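Local atomic coordinates of serine protease inhibitor 2 (Anopheles gambiae, PDB entry 3PZF), a protein that inhibits clip-domain serine proteases such as CLIPB9 by forming a covalent complex, thereby restraining melanization in the mosquito immune response. Residues Leu52-Tyr56 with Leu74-Ile78; Phe46-Ile50 with Tyr90-Leu94. All blocks are in the same frame, centred on the assembly; numbering follows the deposited sequence.

Contact 1. Residues Leu52-Tyr56 with Leu74-Ile78; sequences LTLIY and LSSVI
Build L52-Y56 as regular helix within helix 45-58, and lay L74-I78 beside it as an irregular turn. L74 is the first residue to leave helical angles after helix 69-73; the chain then curls back so that I78 N donates a hydrogen bond to S75 O at 2.9 Å. This brings both ends of the turn to the helix, with CA of L74 6.7 Å from CA of L52 and CA of I78 6.8 Å from CA of T53. L74 (m, t) is the main bump. Its CD1 drops into a hollow on the helix, 3.6 Å from both CA and CB of Y56, 3.8 Å from O of L52 and 4.3 Å from CG2 of I55, while its CD2 meets CD2 of L52 at 4.1 Å. Y56, with chi1 t, swings its ring beside this plug, leaving L74 CD1 at the ring edge. I78 (m, m) lies over one face: its CG1 stands 3.7 Å from the centroid, 5° off the normal, a CH-pi contact. V77 packs beside L52 and T53, its CG2 4.0 Å from CD1 of L52 and its CG1 3.2 Å from OG1 of T53, whose hydroxyl is hydrogen-bonded to K49 O. No hydrogen bond crosses the interface. Such apolar plugging of a connection between helices onto the buried central helix (helix B in serpin nomenclature) belongs to the helical part of the serpin fold.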
loop_
_atom_site.group_PDB
_atom_site.type_symbol
_atom_site.label_atom_id
_atom_site.label_comp_id
_atom_site.label_asym_id
_atom_site.label_seq_id
_atom_site.Cartn_x
_atom_site.Cartn_y
_atom_site.Cartn_z
ATOM N N LEU A 52 11.672 -5.016 1.280
ATOM C CA LEU A 52 12.906 -5.048 0.504
ATOM C C LEU A 52 14.093 -4.574 1.323
ATOM O O LEU A 52 15.173 -5.128 1.198
ATOM C CB LEU A 52 12.773 -4.207 -0.760
ATOM C CG LEU A 52 11.731 -4.725 -1.763
ATOM C CD1 LEU A 52 11.582 -3.719 -2.915
ATOM C CD2 LEU A 52 12.156 -6.099 -2.272
ATOM N N THR A 53 13.891 -3.572 2.176
ATOM C CA THR A 53 14.985 -3.067 2.996
ATOM C C THR A 53 15.315 -4.095 4.079
ATOM O O THR A 53 16.481 -4.306 4.380
ATOM C CB THR A 53 14.664 -1.697 3.595
ATOM O OG1 THR A 53 14.338 -0.794 2.526
ATOM C CG2 THR A 53 15.923 -1.123 4.382
ATOM N N LEU A 54 14.320 -4.803 4.617
ATOM C CA LEU A 54 14.661 -5.884 5.592
ATOM C C LEU A 54 15.498 -6.965 4.929
ATOM O O LEU A 54 16.421 -7.522 5.526
ATOM C CB LEU A 54 13.398 -6.482 6.191
ATOM C CG LEU A 54 12.742 -5.583 7.258
ATOM C CD1 LEU A 54 11.280 -5.984 7.419
ATOM C CD2 LEU A 54 13.493 -5.648 8.624
ATOM N N ILE A 55 15.180 -7.277 3.691
ATOM C CA ILE A 55 15.925 -8.283 2.975
ATOM C C ILE A 55 17.325 -7.777 2.681
ATOM O O ILE A 55 18.302 -8.538 2.802
ATOM C CB ILE A 55 15.203 -8.695 1.679
ATOM C CG1 ILE A 55 13.936 -9.482 2.041
ATOM C CG2 ILE A 55 16.130 -9.527 0.805
ATOM C CD1 ILE A 55 12.985 -9.775 0.846
ATOM N N TYR A 56 17.433 -6.496 2.325
ATOM C CA TYR A 56 18.735 -5.838 2.185
ATOM C C TYR A 56 19.573 -5.944 3.462
ATOM O O TYR A 56 20.735 -6.316 3.409
ATOM C CB TYR A 56 18.530 -4.372 1.776
ATOM C CG TYR A 56 19.806 -3.624 1.450
ATOM C CD1 TYR A 56 20.461 -3.832 0.247
ATOM C CD2 TYR A 56 20.328 -2.692 2.333
ATOM C CE1 TYR A 56 21.617 -3.119 -0.064
ATOM C CE2 TYR A 56 21.488 -1.986 2.035
ATOM C CZ TYR A 56 22.121 -2.206 0.834
ATOM O OH TYR A 56 23.270 -1.511 0.519
ATOM N N LEU A 74 18.413 -3.839 -5.081
ATOM C CA LEU A 74 17.575 -3.266 -4.033
ATOM C C LEU A 74 17.827 -1.754 -3.930
ATOM O O LEU A 74 17.497 -1.128 -2.925
ATOM C CB LEU A 74 17.844 -3.968 -2.691
ATOM C CG LEU A 74 17.564 -5.475 -2.679
ATOM C CD1 LEU A 74 17.840 -6.143 -1.325
ATOM C CD2 LEU A 74 16.129 -5.693 -3.098
ATOM N N SER A 75 18.373 -1.174 -5.002
ATOM C CA SER A 75 18.980 0.159 -4.977
ATOM C C SER A 75 18.013 1.307 -4.768
ATOM O O SER A 75 18.210 2.126 -3.873
ATOM C CB SER A 75 19.707 0.423 -6.293
ATOM O OG SER A 75 18.775 0.644 -7.340
ATOM N N SER A 76 16.991 1.387 -5.615
ATOM C CA SER A 76 16.095 2.539 -5.625
ATOM C C SER A 76 15.220 2.591 -4.377
ATOM O O SER A 76 14.314 3.419 -4.261
ATOM C CB SER A 76 15.208 2.505 -6.865
ATOM O OG SER A 76 14.347 1.379 -6.840
ATOM N N VAL A 77 15.496 1.690 -3.451
ATOM C CA VAL A 77 14.773 1.615 -2.207
ATOM C C VAL A 77 15.680 1.981 -1.036
ATOM O O VAL A 77 15.211 2.386 0.022
ATOM C CB VAL A 77 14.213 0.174 -2.041
ATOM C CG1 VAL A 77 14.255 -0.291 -0.591
ATOM C CG2 VAL A 77 12.832 0.080 -2.632
ATOM N N ILE A 78 16.989 1.857 -1.226
ATOM C CA ILE A 78 17.949 2.141 -0.166
ATOM C C ILE A 78 18.398 3.602 -0.218
ATOM O O ILE A 78 18.452 4.191 -1.297
ATOM C CB ILE A 78 19.192 1.208 -0.280
ATOM C CG1 ILE A 78 18.767 -0.262 -0.121
ATOM C CG2 ILE A 78 20.284 1.601 0.728
ATOM C CD1 ILE A 78 17.822 -0.539 1.048
#

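Contact 2. Residues Phe46-Ile50 with Tyr90-Leu94; sequences FSVKI and YKQLL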
loop_
_atom_site.group_PDB
_atom_site.type_symbol
_atom_site.label_atom_id
_atom_site.label_comp_id
_atom_site.label_asym_id
_atom_site.label_seq_id
_atom_site.Cartn_x
_atom_site.Cartn_y
_atom_site.Cartn_z
ATOM N N PHE A 46 4.694 1.637 0.057
ATOM C CA PHE A 46 5.720 1.958 1.063
ATOM C C PHE A 46 6.097 0.674 1.848
ATOM O O PHE A 46 7.276 0.420 2.122
ATOM C CB PHE A 46 5.208 3.020 2.024
ATOM C CG PHE A 46 6.098 3.218 3.213
ATOM C CD1 PHE A 46 7.337 3.802 3.049
ATOM C CD2 PHE A 46 5.703 2.814 4.486
ATOM C CE1 PHE A 46 8.192 3.980 4.143
ATOM C CE2 PHE A 46 6.555 3.014 5.594
ATOM C CZ PHE A 46 7.796 3.583 5.402
ATOM N N SER A 47 5.105 -0.151 2.200
ATOM C CA SER A 47 5.404 -1.368 2.973
ATOM C C SER A 47 6.248 -2.320 2.164
ATOM O O SER A 47 7.070 -3.032 2.713
ATOM C CB SER A 47 4.099 -2.061 3.413
ATOM O OG SER A 47 3.443 -1.253 4.387
ATOM N N VAL A 48 6.055 -2.349 0.855
ATOM C CA VAL A 48 6.897 -3.195 0.017
ATOM C C VAL A 48 8.347 -2.749 0.148
ATOM O O VAL A 48 9.251 -3.585 0.213
ATOM C CB VAL A 48 6.470 -3.198 -1.461
ATOM C CG1 VAL A 48 7.427 -4.055 -2.306
ATOM C CG2 VAL A 48 5.053 -3.746 -1.600
ATOM N N LYS A 49 8.580 -1.443 0.203
ATOM C CA LYS A 49 9.962 -0.981 0.327
ATOM C C LYS A 49 10.553 -1.383 1.676
ATOM O O LYS A 49 11.736 -1.718 1.762
ATOM C CB LYS A 49 10.052 0.528 0.097
ATOM C CG LYS A 49 9.523 0.903 -1.289
ATOM C CD LYS A 49 9.993 2.335 -1.691
ATOM C CE LYS A 49 9.326 3.431 -0.879
ATOM N NZ LYS A 49 9.639 4.810 -1.487
ATOM N N ILE A 50 9.739 -1.361 2.724
ATOM C CA ILE A 50 10.187 -1.875 4.027
ATOM C C ILE A 50 10.640 -3.358 3.918
ATOM O O ILE A 50 11.677 -3.741 4.495
ATOM C CB ILE A 50 9.068 -1.772 5.106
ATOM C CG1 ILE A 50 8.719 -0.305 5.413
ATOM C CG2 ILE A 50 9.515 -2.455 6.403
ATOM C CD1 ILE A 50 9.888 0.519 5.851
ATOM N N TYR A 90 13.586 5.059 7.170
ATOM C CA TYR A 90 12.409 4.202 7.219
ATOM C C TYR A 90 11.777 4.231 8.599
ATOM O O TYR A 90 10.558 4.177 8.727
ATOM C CB TYR A 90 12.709 2.776 6.737
ATOM C CG TYR A 90 12.832 2.741 5.248
ATOM C CD1 TYR A 90 11.708 2.969 4.451
ATOM C CD2 TYR A 90 14.052 2.553 4.622
ATOM C CE1 TYR A 90 11.796 2.969 3.093
ATOM C CE2 TYR A 90 14.148 2.537 3.242
ATOM C CZ TYR A 90 13.003 2.759 2.485
ATOM O OH TYR A 90 13.026 2.758 1.114
ATOM N N LYS A 91 12.596 4.381 9.630
ATOM C CA LYS A 91 12.056 4.422 10.975
ATOM C C LYS A 91 11.187 5.681 11.153
ATOM O O LYS A 91 10.118 5.637 11.764
ATOM C CB LYS A 91 13.203 4.396 11.985
ATOM C CG LYS A 91 12.768 4.340 13.425
ATOM C CD LYS A 91 14.003 4.267 14.359
ATOM C CE LYS A 91 13.731 4.962 15.668
ATOM N NZ LYS A 91 12.853 4.147 16.541
ATOM N N GLN A 92 11.663 6.807 10.633
ATOM C CA GLN A 92 10.945 8.070 10.773
ATOM C C GLN A 92 9.608 7.980 10.049
ATOM O O GLN A 92 8.573 8.377 10.592
ATOM C CB GLN A 92 11.748 9.227 10.181
ATOM C CG GLN A 92 10.917 10.498 10.042
ATOM C CD GLN A 92 11.697 11.706 9.534
ATOM O OE1 GLN A 92 11.166 12.820 9.487
ATOM N NE2 GLN A 92 12.955 11.499 9.164
ATOM N N LEU A 93 9.638 7.478 8.815
ATOM C CA LEU A 93 8.406 7.349 8.016
ATOM C C LEU A 93 7.407 6.353 8.638
ATOM O O LEU A 93 6.208 6.597 8.610
ATOM C CB LEU A 93 8.724 6.916 6.578
ATOM C CG LEU A 93 9.021 8.035 5.558
ATOM C CD1 LEU A 93 10.158 8.949 6.017
ATOM C CD2 LEU A 93 9.386 7.412 4.228
ATOM N N LEU A 94 7.895 5.241 9.187
ATOM C CA LEU A 94 7.012 4.266 9.840
ATOM C C LEU A 94 6.347 4.909 11.038
ATOM O O LEU A 94 5.158 4.730 11.276
ATOM C CB LEU A 94 7.785 3.038 10.333
ATOM C CG LEU A 94 7.956 1.946 9.303
ATOM C CD1 LEU A 94 9.013 0.958 9.774
ATOM C CD2 LEU A 94 6.584 1.249 9.046
HETATM O O HOH W 1 12.131 5.153 -0.438
#
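Here two helices of the serpin fold, 45-58 and 83-98 (helices B and D of the family), run roughly antiparallel, 144° between their N-to-C directions, and the axes of the two short segments come no closer than 11.6 Å. Large side chains fill that wide gap. F46 starts the walk. Its CB leaves sideways, but the ring reaches across, with CE1 3.6 Å from CD2 of L93 and 3.7 Å from CD1 of Y90, approaching near the plane of the tyrosine ring; CE2 lies 3.9 Å from CD2 of L94. S47 and V48 turn to other neighbours, both touching Q335 of strand 332-341. K49 points toward the second helix, its CB 3.9 Å from OH of Y90, and its amine forms a salt bridge with D26. A water accepts from K49 NZ at 2.7 Å and donates to Y90 OH at 3.0 Å, joining the two polar ends; that hydroxyl is also hydrogen-bonded to O of V77. One turn on from F46, I50 (m, m) closes the apolar seam, slotting its CD1 between Y90 and L94, 4.0 Å from CD1 of L94 and 3.4 Å from CD1 of Y90.

Overall arrangement
Both contacts use helix 45-58: contact 2 its first turns, contact 1 a stretch further on, with centres about 11 Å apart. They meet at Y90, whose OH lies 2.5 Å from O of V77, a probable hydrogen bond, and whose CE2 sits 3.4 Å from OG1 of T53. CG2 of V77 also packs on CG of K49 at 3.7 Å. Thus helix 83-98 and the 74-78 turn grip the same helix and each other. Neither contact contains the hinge L344-A348 or the inferred reactive bond K359-F360, which is absent from the model. S47 and V48 of contact 2 touch Q335 of strand 332-341, which leads toward that hinge.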